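PDB 5HAB: ribonuclease J from Methanolobus psychrophilus R15, which is an archaeal exoribonuclease of the metallo-beta-lactamase/beta-CASP family, probably degrading RNA from its 5' end. Local coordinates for residues 226-231 / 408-413; 195-200 / 414-419; 428-433 / 454-459. The protein carries 1 engineered substitution. All coordinates share one frame; numbering follows the deposited sequence.

How the contacts relate
Contacts 1 and 2 adjoin, their centres about 6 Å apart; contact 3 is centred about 13 Å from contact 1 and 15 Å from contact 2. Between contacts 1 and 2, Ser408 O receives Lys198 NZ at 2.9 Å. Strands 222-228 and 427-431, neighbours in one sheet, join contacts 1 and 3 by backbone hydrogen bonds, among them Ala431 N to Thr227 O at 2.8 Å. Asp196 OD1 of contact 2 meets His432 CD2 of contact 3 at 3.2 Å; Asp196 also hydrogen-bonds to His104 and His432 to His109, consistent with the metallo-beta-lactamase active site. The bound RNA meets contact 1 directly and lies about 4 and 6 Å from the nearest atoms of contacts 2 and 3.

Contact 1 of 3, residues 226-231 / 408-413; sequences ITESTN and SGHAYR. With SO4 (sulfate ion), chain K; nucleotides of chain D.
With CG set between its own backbone N and carbonyl carbon (chi1 65°) and the chain extended beyond, Glu228 reaches across to His410, whose ring is turned back beside its own backbone N. His410 ND1 donates to Glu228 OE1 at 2.7 Å in a nearly straight bond, 166° at the hydrogen. The oxygen is met on its syn side, 21° out of the carboxylate plane, and itself lies in the imidazole plane, the two planes being inclined to each other. Thr230 covers one face of the ring: its CG2 sits over the centre, 4.2 Å from the centroid, while its OG1 is held by His432 O. A water ties the two segments further, donating to Glu228 OE2 at 2.6 Å and to Ala411 O, and accepting from Asn231 N. Asn231 CB packs against Ala411 O at 3.3 Å. Glu228 OE1 also takes the backbone N-H of Phe197, so each carboxylate oxygen is engaged.

Upstream of the histidine, Ser408 OG accepts from His410 N at 3.1 Å, an ST turn, and gives its proton to OP2 of nucleotide A1 of chain D at 2.6 Å. Gly409 N donates to OP1 of the same phosphate at 3.0 Å. The ST turn thus holds Ser408 and Gly409 together around one phosphate. His410 NE2 lies 3.3 Å from O2' of A1 of chain D and makes a weak hydrogen bond to an RNA phosphate. An acidic residue at a strand end joined to a histidine in an SGHA sequence is consistent with motifs A and B of the beta-CASP nucleases.

Contact 2 of 3, residues 195-200 / 414-419; sequences CDFKFD and EDHWEL
The loop 195-200 runs past the first turns of the helix with no backbone hydrogen bond between them, the nearest pair of CA atoms, those of Phe199 and Asp415, being 6.7 Å apart. Two phenylalanines bridge this gap. Phe197, its ring swung into the space between backbone N and carbonyl carbon (chi1 85°), turns an edge toward the face of His416 in an offset edge-to-face pair, with centroids 5.6 Å apart and planes at 88°. The far end of the same ring meets Leu419, CZ lying 3.6 Å from CD2. Leu419 divides its two branches between the aromatics: CD2 goes to Phe197, while CD1 comes within 4.0 Å of Phe199 CZ. That CZ also presses on Leu419 CB at 3.8 Å, the two side chains crossing at about a right angle, so the leucine fills the angle between the rings.

Phe199 points toward the helix and lays CE2 3.3 Å from Asp415 O, an oxygen already used by Leu419 N in the helical bonding. Beside it the ring slides past the Asp415 side chain, with CD2 3.9 Å from OD1. The other carboxylate oxygen, OD2, accepts from the backbone N-H of Tyr412, the N-cap residue, and from that of Thr238.

On other sides of the helix, Glu414 makes a salt bridge to Arg400 of the second subunit, and Trp417 meets Met444 of helix 435-447. Around the hydrophobic seam itself, Thr227 of strand 222-228 touches Phe197, His416 and Leu419, while Phe181 of strand 179-186 and Phe211 of helix 211-220 add edge-to-face partners to Phe197 and Phe199 respectively.

Contact 3 of 3, residues 428-433 / 454-459; sequences VIPAHG and DTLHLL. With SO4 (sulfate ion), chain M.
Val428 and Leu456 pair as a single parallel beta bridge, across which the side chains separate onto two faces. Strand 427-431 borders the six-stranded sheet of the metallo-beta-lactamase fold, and helix 435-447 connects it to 454-459 in the manner of a beta-alpha-beta crossover. The bridge has the staggered bonding of parallel strands: Val428 N donates to Thr455 O at 2.9 Å, and His457 N returns to Val428 O, also at 2.9 Å.

On the face turned to helix 435-447, Leu456 holds CG anti to its backbone N (chi1 169°), which brings CD1 back to within 4.2 Å of Val428 CB. The same methyl lies loosely against Pro430 CD, 4.5 Å away. Tyr441, Ile442 and His438 of the helix cover this group. The other face carries Ile429, His457 and Leu459. Ile429 crosses both partners obliquely and shares itself between them, sending CG1 to His457 CB at 4.1 Å and CG2 to Leu459 CD1 at 3.9 Å; Leu465 of strand 464-469 packs on Ile429 and His457. The His457 ring has NE2 hydrogen-bonded to His427 ND1 and ND1 turned to a sulfate ion, probably from the crystallisation liquor.

The ladder does not continue directly at Pro430, which has no N-H to offer His457 O and instead sets CD 3.1 Å from that oxygen. A water takes over here, accepting from Leu459 N at 2.6 Å and donating to both Pro430 O and His457 O.

Contact 1 of 3, residues 226-231 / 408-413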
loop_
_atom_site.group_PDB
_atom_site.type_symbol
_atom_site.label_atom_id
_atom_site.label_comp_id
_atom_site.label_asym_id
_atom_site.label_seq_id
_atom_site.Cartn_x
_atom_site.Cartn_y
_atom_site.Cartn_z
ATOM N N ILE B 226 -24.141 15.666 -14.802
ATOM C CA ILE B 226 -23.764 14.305 -14.466
ATOM C C ILE B 226 -22.347 14.147 -14.968
ATOM O O ILE B 226 -22.093 14.288 -16.163
ATOM C CB ILE B 226 -24.701 13.258 -15.092
ATOM C CG1 ILE B 226 -26.123 13.401 -14.544
ATOM C CG2 ILE B 226 -24.150 11.843 -14.887
ATOM C CD1 ILE B 226 -27.036 14.243 -15.413
ATOM N N THR B 227 -21.413 13.881 -14.064
ATOM C CA THR B 227 -20.016 13.805 -14.464
ATOM C C THR B 227 -19.330 12.678 -13.700
ATOM O O THR B 227 -19.757 12.299 -12.611
ATOM C CB THR B 227 -19.290 15.157 -14.251
ATOM O OG1 THR B 227 -17.995 15.115 -14.861
ATOM C CG2 THR B 227 -19.144 15.491 -12.775
ATOM N N GLU B 228 -18.289 12.119 -14.305
ATOM C CA GLU B 228 -17.562 10.997 -13.720
ATOM C C GLU B 228 -16.817 11.411 -12.451
ATOM O O GLU B 228 -16.407 12.557 -12.311
ATOM C CB GLU B 228 -16.578 10.421 -14.743
ATOM C CG GLU B 228 -15.462 11.390 -15.120
ATOM C CD GLU B 228 -14.268 10.696 -15.745
ATOM O OE1 GLU B 228 -14.422 10.123 -16.837
ATOM O OE2 GLU B 228 -13.173 10.720 -15.143
ATOM N N SER B 229 -16.660 10.478 -11.522
ATOM C CA SER B 229 -15.868 10.740 -10.328
ATOM C C SER B 229 -14.601 9.887 -10.322
ATOM O O SER B 229 -13.829 9.937 -9.373
ATOM C CB SER B 229 -16.686 10.459 -9.073
ATOM O OG SER B 229 -16.976 9.080 -8.973
ATOM N N THR B 230 -14.406 9.126 -11.400
ATOM C CA THR B 230 -13.379 8.087 -11.509
ATOM C C THR B 230 -11.989 8.461 -10.985
ATOM O O THR B 230 -11.397 7.707 -10.217
ATOM C CB THR B 230 -13.221 7.642 -12.984
ATOM O OG1 THR B 230 -14.511 7.378 -13.544
ATOM C CG2 THR B 230 -12.369 6.387 -13.085
ATOM N N ASN B 231 -11.476 9.618 -11.391
ATOM C CA ASN B 231 -10.149 10.049 -10.963
ATOM C C ASN B 231 -10.238 11.394 -10.267
ATOM O O ASN B 231 -9.256 12.132 -10.211
ATOM C CB ASN B 231 -9.187 10.158 -12.155
ATOM C CG ASN B 231 -8.603 8.823 -12.565
ATOM O OD1 ASN B 231 -8.808 7.807 -11.901
ATOM N ND2 ASN B 231 -7.872 8.816 -13.672
ATOM N N SER B 408 -3.515 8.562 -18.364
ATOM C CA SER B 408 -4.932 8.320 -18.078
ATOM C C SER B 408 -5.889 9.013 -19.047
ATOM O O SER B 408 -5.610 10.105 -19.551
ATOM C CB SER B 408 -5.271 8.769 -16.655
ATOM O OG SER B 408 -6.656 8.595 -16.400
ATOM N N GLY B 409 -7.033 8.380 -19.282
ATOM C CA GLY B 409 -8.076 8.983 -20.090
ATOM C C GLY B 409 -9.124 9.763 -19.309
ATOM O O GLY B 409 -10.105 10.223 -19.890
ATOM N N HIS B 410 -8.914 9.947 -18.005
ATOM C CA HIS B 410 -9.940 10.558 -17.155
ATOM C C HIS B 410 -9.494 11.854 -16.472
ATOM O O HIS B 410 -8.326 12.027 -16.123
ATOM C CB HIS B 410 -10.397 9.567 -16.077
ATOM C CG HIS B 410 -11.059 8.340 -16.618
ATOM N ND1 HIS B 410 -12.388 8.308 -16.981
ATOM C CD2 HIS B 410 -10.576 7.095 -16.850
ATOM C CE1 HIS B 410 -12.693 7.099 -17.418
ATOM N NE2 HIS B 410 -11.612 6.345 -17.347
ATOM N N ALA B 411 -10.456 12.747 -16.260
ATOM C CA ALA B 411 -10.221 14.037 -15.623
ATOM C C ALA B 411 -9.727 13.899 -14.182
ATOM O O ALA B 411 -10.218 13.067 -13.410
ATOM C CB ALA B 411 -11.491 14.865 -15.651
ATOM N N TYR B 412 -8.748 14.720 -13.825
ATOM C CA TYR B 412 -8.266 14.768 -12.451
ATOM C C TYR B 412 -9.074 15.810 -11.679
ATOM O O TYR B 412 -9.967 16.445 -12.239
ATOM C CB TYR B 412 -6.768 15.094 -12.400
ATOM C CG TYR B 412 -5.866 13.941 -12.783
ATOM C CD1 TYR B 412 -6.384 12.793 -13.364
ATOM C CD2 TYR B 412 -4.497 13.995 -12.547
ATOM C CE1 TYR B 412 -5.564 11.733 -13.716
ATOM C CE2 TYR B 412 -3.668 12.938 -12.890
ATOM C CZ TYR B 412 -4.207 11.813 -13.477
ATOM O OH TYR B 412 -3.394 10.758 -13.825
ATOM N N ARG B 413 -8.757 15.978 -10.401
ATOM C CA ARG B 413 -9.510 16.868 -9.521
ATOM C C ARG B 413 -9.650 18.291 -10.073
ATOM O O ARG B 413 -10.750 18.839 -10.089
ATOM C CB ARG B 413 -8.876 16.883 -8.118
ATOM C CG ARG B 413 -9.616 17.760 -7.117
ATOM C CD ARG B 413 -8.991 17.763 -5.717
ATOM N NE ARG B 413 -8.734 16.415 -5.202
ATOM C CZ ARG B 413 -7.548 15.969 -4.792
ATOM N NH1 ARG B 413 -6.479 16.753 -4.838
ATOM N NH2 ARG B 413 -7.435 14.727 -4.335
HETATM S S SO4 K . -4.154 14.433 -2.254
HETATM O O1 SO4 K . -2.947 13.830 -1.697
HETATM O O2 SO4 K . -3.905 15.841 -2.560
HETATM O O3 SO4 K . -4.523 13.724 -3.476
HETATM O O4 SO4 K . -5.242 14.330 -1.284
ATOM O OP3 A D 1 -5.651 4.458 -17.434
ATOM P P A D 1 -7.023 5.022 -17.467
ATOM O OP1 A D 1 -7.356 5.378 -18.870
ATOM O OP2 A D 1 -7.120 6.064 -16.415
ATOM O "O5'" A D 1 -8.006 3.871 -16.993
ATOM C "C5'" A D 1 -7.957 2.566 -17.560
ATOM C "C4'" A D 1 -9.236 1.816 -17.283
ATOM O "O4'" A D 1 -9.255 1.437 -15.878
ATOM C "C3'" A D 1 -10.508 2.623 -17.528
ATOM O "O3'" A D 1 -11.541 1.794 -18.055
ATOM C "C2'" A D 1 -10.886 3.119 -16.135
ATOM O "O2'" A D 1 -12.264 3.371 -15.958
ATOM C "C1'" A D 1 -10.398 1.980 -15.240
ATOM N N9 A D 1 -9.988 2.449 -13.911
ATOM C C8 A D 1 -9.280 3.599 -13.644
ATOM N N7 A D 1 -9.047 3.806 -12.371
ATOM C C5 A D 1 -9.648 2.719 -11.750
ATOM C C6 A D 1 -9.752 2.354 -10.395
ATOM N N6 A D 1 -9.234 3.071 -9.391
ATOM N N1 A D 1 -10.416 1.210 -10.107
ATOM C C2 A D 1 -10.935 0.493 -11.115
ATOM N N3 A D 1 -10.902 0.732 -12.427
ATOM C C4 A D 1 -10.236 1.875 -12.684
HETATM O O HOH W 1 -12.818 11.898 -12.830
#

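Contact 2 of 3, residues 195-200 / 414-419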
loop_
_atom_site.group_PDB
_atom_site.type_symbol
_atom_site.label_atom_id
_atom_site.label_comp_id
_atom_site.label_asym_id
_atom_site.label_seq_id
_atom_site.Cartn_x
_atom_site.Cartn_y
_atom_site.Cartn_z
ATOM N N CYS B 195 -19.100 12.215 -18.996
ATOM C CA CYS B 195 -18.525 11.018 -18.402
ATOM C C CYS B 195 -17.555 10.355 -19.379
ATOM O O CYS B 195 -17.757 10.408 -20.593
ATOM C CB CYS B 195 -19.636 10.051 -18.000
ATOM S SG CYS B 195 -20.826 10.734 -16.818
ATOM N N ASP B 196 -16.515 9.728 -18.837
ATOM C CA ASP B 196 -15.398 9.203 -19.630
ATOM C C ASP B 196 -14.779 10.307 -20.471
ATOM O O ASP B 196 -14.788 10.255 -21.700
ATOM C CB ASP B 196 -15.842 8.048 -20.522
ATOM C CG ASP B 196 -15.790 6.717 -19.813
ATOM O OD1 ASP B 196 -15.605 6.700 -18.581
ATOM O OD2 ASP B 196 -15.923 5.683 -20.492
ATOM N N PHE B 197 -14.224 11.304 -19.796
ATOM C CA PHE B 197 -13.629 12.426 -20.492
ATOM C C PHE B 197 -12.373 12.931 -19.817
ATOM O O PHE B 197 -12.060 12.590 -18.678
ATOM C CB PHE B 197 -14.614 13.579 -20.586
ATOM C CG PHE B 197 -14.625 14.454 -19.368
ATOM C CD1 PHE B 197 -15.349 14.084 -18.248
ATOM C CD2 PHE B 197 -13.902 15.641 -19.337
ATOM C CE1 PHE B 197 -15.357 14.882 -17.123
ATOM C CE2 PHE B 197 -13.908 16.437 -18.213
ATOM C CZ PHE B 197 -14.635 16.058 -17.106
ATOM N N LYS B 198 -11.717 13.836 -20.521
ATOM C CA LYS B 198 -10.447 14.376 -20.112
ATOM C C LYS B 198 -10.227 15.675 -20.869
ATOM O O LYS B 198 -10.455 15.741 -22.076
ATOM C CB LYS B 198 -9.350 13.348 -20.393
ATOM C CG LYS B 198 -8.022 13.899 -20.819
ATOM C CD LYS B 198 -7.125 12.759 -21.257
ATOM C CE LYS B 198 -5.697 13.225 -21.430
ATOM N NZ LYS B 198 -4.778 12.072 -21.556
ATOM N N PHE B 199 -9.836 16.722 -20.158
ATOM C CA PHE B 199 -9.381 17.926 -20.825
ATOM C C PHE B 199 -7.993 17.638 -21.396
ATOM O O PHE B 199 -7.103 17.178 -20.679
ATOM C CB PHE B 199 -9.337 19.112 -19.859
ATOM C CG PHE B 199 -10.691 19.591 -19.420
ATOM C CD1 PHE B 199 -11.818 19.306 -20.168
ATOM C CD2 PHE B 199 -10.835 20.331 -18.258
ATOM C CE1 PHE B 199 -13.065 19.748 -19.768
ATOM C CE2 PHE B 199 -12.081 20.776 -17.851
ATOM C CZ PHE B 199 -13.196 20.486 -18.607
ATOM N N ASP B 200 -7.804 17.900 -22.683
ATOM C CA ASP B 200 -6.498 17.720 -23.306
ATOM C C ASP B 200 -6.266 18.861 -24.285
ATOM O O ASP B 200 -6.895 18.929 -25.338
ATOM C CB ASP B 200 -6.391 16.366 -24.014
ATOM C CG ASP B 200 -4.956 16.010 -24.372
ATOM O OD1 ASP B 200 -4.128 16.937 -24.497
ATOM O OD2 ASP B 200 -4.652 14.807 -24.523
ATOM N N GLU B 414 -8.554 18.885 -10.534
ATOM C CA GLU B 414 -8.587 20.278 -10.980
ATOM C C GLU B 414 -9.301 20.436 -12.322
ATOM O O GLU B 414 -9.862 21.499 -12.622
ATOM C CB GLU B 414 -7.168 20.846 -11.068
ATOM C CG GLU B 414 -6.390 20.773 -9.761
ATOM C CD GLU B 414 -7.177 21.310 -8.582
ATOM O OE1 GLU B 414 -7.762 22.404 -8.709
ATOM O OE2 GLU B 414 -7.199 20.649 -7.524
ATOM N N ASP B 415 -9.274 19.382 -13.131
ATOM C CA ASP B 415 -10.065 19.352 -14.356
ATOM C C ASP B 415 -11.552 19.451 -14.011
ATOM O O ASP B 415 -12.301 20.214 -14.630
ATOM C CB ASP B 415 -9.776 18.081 -15.149
ATOM C CG ASP B 415 -8.319 17.968 -15.546
ATOM O OD1 ASP B 415 -7.802 18.918 -16.166
ATOM O OD2 ASP B 415 -7.684 16.937 -15.227
ATOM N N HIS B 416 -11.969 18.694 -13.001
ATOM C CA HIS B 416 -13.346 18.771 -12.518
ATOM C C HIS B 416 -13.650 20.129 -11.917
ATOM O O HIS B 416 -14.753 20.645 -12.069
ATOM C CB HIS B 416 -13.619 17.673 -11.494
ATOM C CG HIS B 416 -13.883 16.337 -12.109
ATOM N ND1 HIS B 416 -14.963 16.106 -12.934
ATOM C CD2 HIS B 416 -13.211 15.164 -12.025
ATOM C CE1 HIS B 416 -14.945 14.845 -13.331
ATOM N NE2 HIS B 416 -13.894 14.251 -12.793
ATOM N N TRP B 417 -12.664 20.701 -11.236
ATOM C CA TRP B 417 -12.783 22.034 -10.656
ATOM C C TRP B 417 -13.132 23.065 -11.733
ATOM O O TRP B 417 -14.109 23.819 -11.616
ATOM C CB TRP B 417 -11.475 22.403 -9.950
ATOM C CG TRP B 417 -11.453 23.752 -9.321
ATOM C CD1 TRP B 417 -10.909 24.888 -9.838
ATOM C CD2 TRP B 417 -11.963 24.100 -8.030
ATOM N NE1 TRP B 417 -11.065 25.931 -8.957
ATOM C CE2 TRP B 417 -11.710 25.475 -7.840
ATOM C CE3 TRP B 417 -12.620 23.389 -7.024
ATOM C CZ2 TRP B 417 -12.087 26.148 -6.682
ATOM C CZ3 TRP B 417 -12.993 24.061 -5.873
ATOM C CH2 TRP B 417 -12.727 25.426 -5.713
ATOM N N GLU B 418 -12.343 23.072 -12.801
ATOM C CA GLU B 418 -12.553 24.025 -13.882
ATOM C C GLU B 418 -13.841 23.741 -14.662
ATOM O O GLU B 418 -14.531 24.672 -15.085
ATOM C CB GLU B 418 -11.341 24.033 -14.813
ATOM C CG GLU B 418 -10.073 24.517 -14.109
ATOM C CD GLU B 418 -9.003 24.995 -15.069
ATOM O OE1 GLU B 418 -7.968 25.508 -14.590
ATOM O OE2 GLU B 418 -9.196 24.868 -16.299
ATOM N N LEU B 419 -14.173 22.467 -14.845
ATOM C CA LEU B 419 -15.441 22.108 -15.485
ATOM C C LEU B 419 -16.607 22.686 -14.684
ATOM O O LEU B 419 -17.548 23.260 -15.238
ATOM C CB LEU B 419 -15.588 20.590 -15.608
ATOM C CG LEU B 419 -16.923 20.095 -16.178
ATOM C CD1 LEU B 419 -17.115 20.583 -17.602
ATOM C CD2 LEU B 419 -17.019 18.582 -16.123
#

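Contact 3 of 3, residues 428-433 / 454-459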
loop_
_atom_site.group_PDB
_atom_site.type_symbol
_atom_site.label_atom_id
_atom_site.label_comp_id
_atom_site.label_asym_id
_atom_site.label_seq_id
_atom_site.Cartn_x
_atom_site.Cartn_y
_atom_site.Cartn_z
ATOM N N VAL B 428 -25.258 18.883 -9.158
ATOM C CA VAL B 428 -24.198 18.004 -9.641
ATOM C C VAL B 428 -24.429 16.585 -9.153
ATOM O O VAL B 428 -24.800 16.366 -8.000
ATOM C CB VAL B 428 -22.807 18.488 -9.208
ATOM C CG1 VAL B 428 -21.737 17.811 -10.058
ATOM C CG2 VAL B 428 -22.704 19.986 -9.324
ATOM N N ILE B 429 -24.209 15.622 -10.041
ATOM C CA ILE B 429 -24.371 14.214 -9.708
ATOM C C ILE B 429 -23.138 13.460 -10.180
ATOM O O ILE B 429 -22.875 13.396 -11.382
ATOM C CB ILE B 429 -25.650 13.618 -10.338
ATOM C CG1 ILE B 429 -26.896 14.386 -9.886
ATOM C CG2 ILE B 429 -25.759 12.113 -10.035
ATOM C CD1 ILE B 429 -27.271 15.550 -10.792
ATOM N N PRO B 430 -22.375 12.885 -9.240
ATOM C CA PRO B 430 -21.234 12.077 -9.677
ATOM C C PRO B 430 -21.656 10.701 -10.167
ATOM O O PRO B 430 -22.601 10.118 -9.644
ATOM C CB PRO B 430 -20.366 11.977 -8.413
ATOM C CG PRO B 430 -21.325 12.151 -7.282
ATOM C CD PRO B 430 -22.365 13.125 -7.785
ATOM N N ALA B 431 -20.943 10.195 -11.165
ATOM C CA ALA B 431 -21.270 8.925 -11.802
ATOM C C ALA B 431 -19.985 8.194 -12.191
ATOM O O ALA B 431 -18.890 8.684 -11.917
ATOM C CB ALA B 431 -22.139 9.160 -13.022
ATOM N N HIS B 432 -20.123 7.041 -12.843
ATOM C CA HIS B 432 -18.972 6.274 -13.338
ATOM C C HIS B 432 -17.970 5.942 -12.240
ATOM O O HIS B 432 -16.783 6.239 -12.368
ATOM C CB HIS B 432 -18.238 7.033 -14.454
ATOM C CG HIS B 432 -18.888 6.931 -15.799
ATOM N ND1 HIS B 432 -20.249 7.044 -15.983
ATOM C CD2 HIS B 432 -18.357 6.729 -17.028
ATOM C CE1 HIS B 432 -20.530 6.913 -17.269
ATOM N NE2 HIS B 432 -19.398 6.726 -17.925
ATOM N N GLY B 433 -18.435 5.315 -11.168
ATOM C CA GLY B 433 -17.522 4.893 -10.126
ATOM C C GLY B 433 -18.187 4.303 -8.906
ATOM O O GLY B 433 -19.411 4.163 -8.847
ATOM N N ASP B 454 -28.430 18.952 -1.338
ATOM C CA ASP B 454 -29.053 20.212 -1.702
ATOM C C ASP B 454 -28.826 20.514 -3.182
ATOM O O ASP B 454 -29.763 20.462 -3.980
ATOM C CB ASP B 454 -28.506 21.341 -0.823
ATOM C CG ASP B 454 -29.006 22.713 -1.248
ATOM O OD1 ASP B 454 -30.168 22.814 -1.697
ATOM O OD2 ASP B 454 -28.239 23.693 -1.116
ATOM N N THR B 455 -27.579 20.811 -3.541
ATOM C CA THR B 455 -27.197 21.048 -4.930
ATOM C C THR B 455 -26.229 19.976 -5.434
ATOM O O THR B 455 -25.777 20.015 -6.576
ATOM C CB THR B 455 -26.523 22.406 -5.089
ATOM O OG1 THR B 455 -25.368 22.445 -4.246
ATOM C CG2 THR B 455 -27.477 23.525 -4.671
ATOM N N LEU B 456 -25.911 19.025 -4.566
ATOM C CA LEU B 456 -24.937 17.982 -4.858
ATOM C C LEU B 456 -25.552 16.666 -4.418
ATOM O O LEU B 456 -25.999 16.550 -3.279
ATOM C CB LEU B 456 -23.616 18.254 -4.124
ATOM C CG LEU B 456 -22.554 17.151 -4.090
ATOM C CD1 LEU B 456 -21.933 16.919 -5.460
ATOM C CD2 LEU B 456 -21.486 17.463 -3.056
ATOM N N HIS B 457 -25.602 15.680 -5.310
ATOM C CA HIS B 457 -26.416 14.499 -5.036
ATOM C C HIS B 457 -25.704 13.172 -5.245
ATOM O O HIS B 457 -25.134 12.900 -6.303
ATOM C CB HIS B 457 -27.690 14.559 -5.877
ATOM C CG HIS B 457 -28.387 15.876 -5.782
ATOM N ND1 HIS B 457 -29.314 16.155 -4.800
ATOM C CD2 HIS B 457 -28.245 17.014 -6.501
ATOM C CE1 HIS B 457 -29.733 17.399 -4.937
ATOM N NE2 HIS B 457 -29.101 17.943 -5.962
ATOM N N LEU B 458 -25.766 12.345 -4.209
ATOM C CA LEU B 458 -25.174 11.021 -4.222
ATOM C C LEU B 458 -26.236 9.979 -4.555
ATOM O O LEU B 458 -27.105 9.685 -3.736
ATOM C CB LEU B 458 -24.527 10.713 -2.866
ATOM C CG LEU B 458 -23.941 9.315 -2.681
ATOM C CD1 LEU B 458 -22.963 8.982 -3.805
ATOM C CD2 LEU B 458 -23.277 9.180 -1.323
ATOM N N LEU B 459 -26.191 9.464 -5.778
ATOM C CA LEU B 459 -27.128 8.435 -6.219
ATOM C C LEU B 459 -26.532 7.023 -6.192
ATOM O O LEU B 459 -25.356 6.823 -6.511
ATOM C CB LEU B 459 -27.620 8.750 -7.635
ATOM C CG LEU B 459 -28.375 10.060 -7.844
ATOM C CD1 LEU B 459 -28.975 10.100 -9.238
ATOM C CD2 LEU B 459 -29.461 10.208 -6.785
HETATM S S SO4 M . -31.046 14.309 -1.909
HETATM O O1 SO4 M . -30.044 14.915 -2.776
HETATM O O2 SO4 M . -31.597 15.329 -1.022
HETATM O O3 SO4 M . -30.427 13.249 -1.115
HETATM O O4 SO4 M . -32.119 13.742 -2.725
HETATM O O HOH W 2 -24.243 10.119 -7.328
#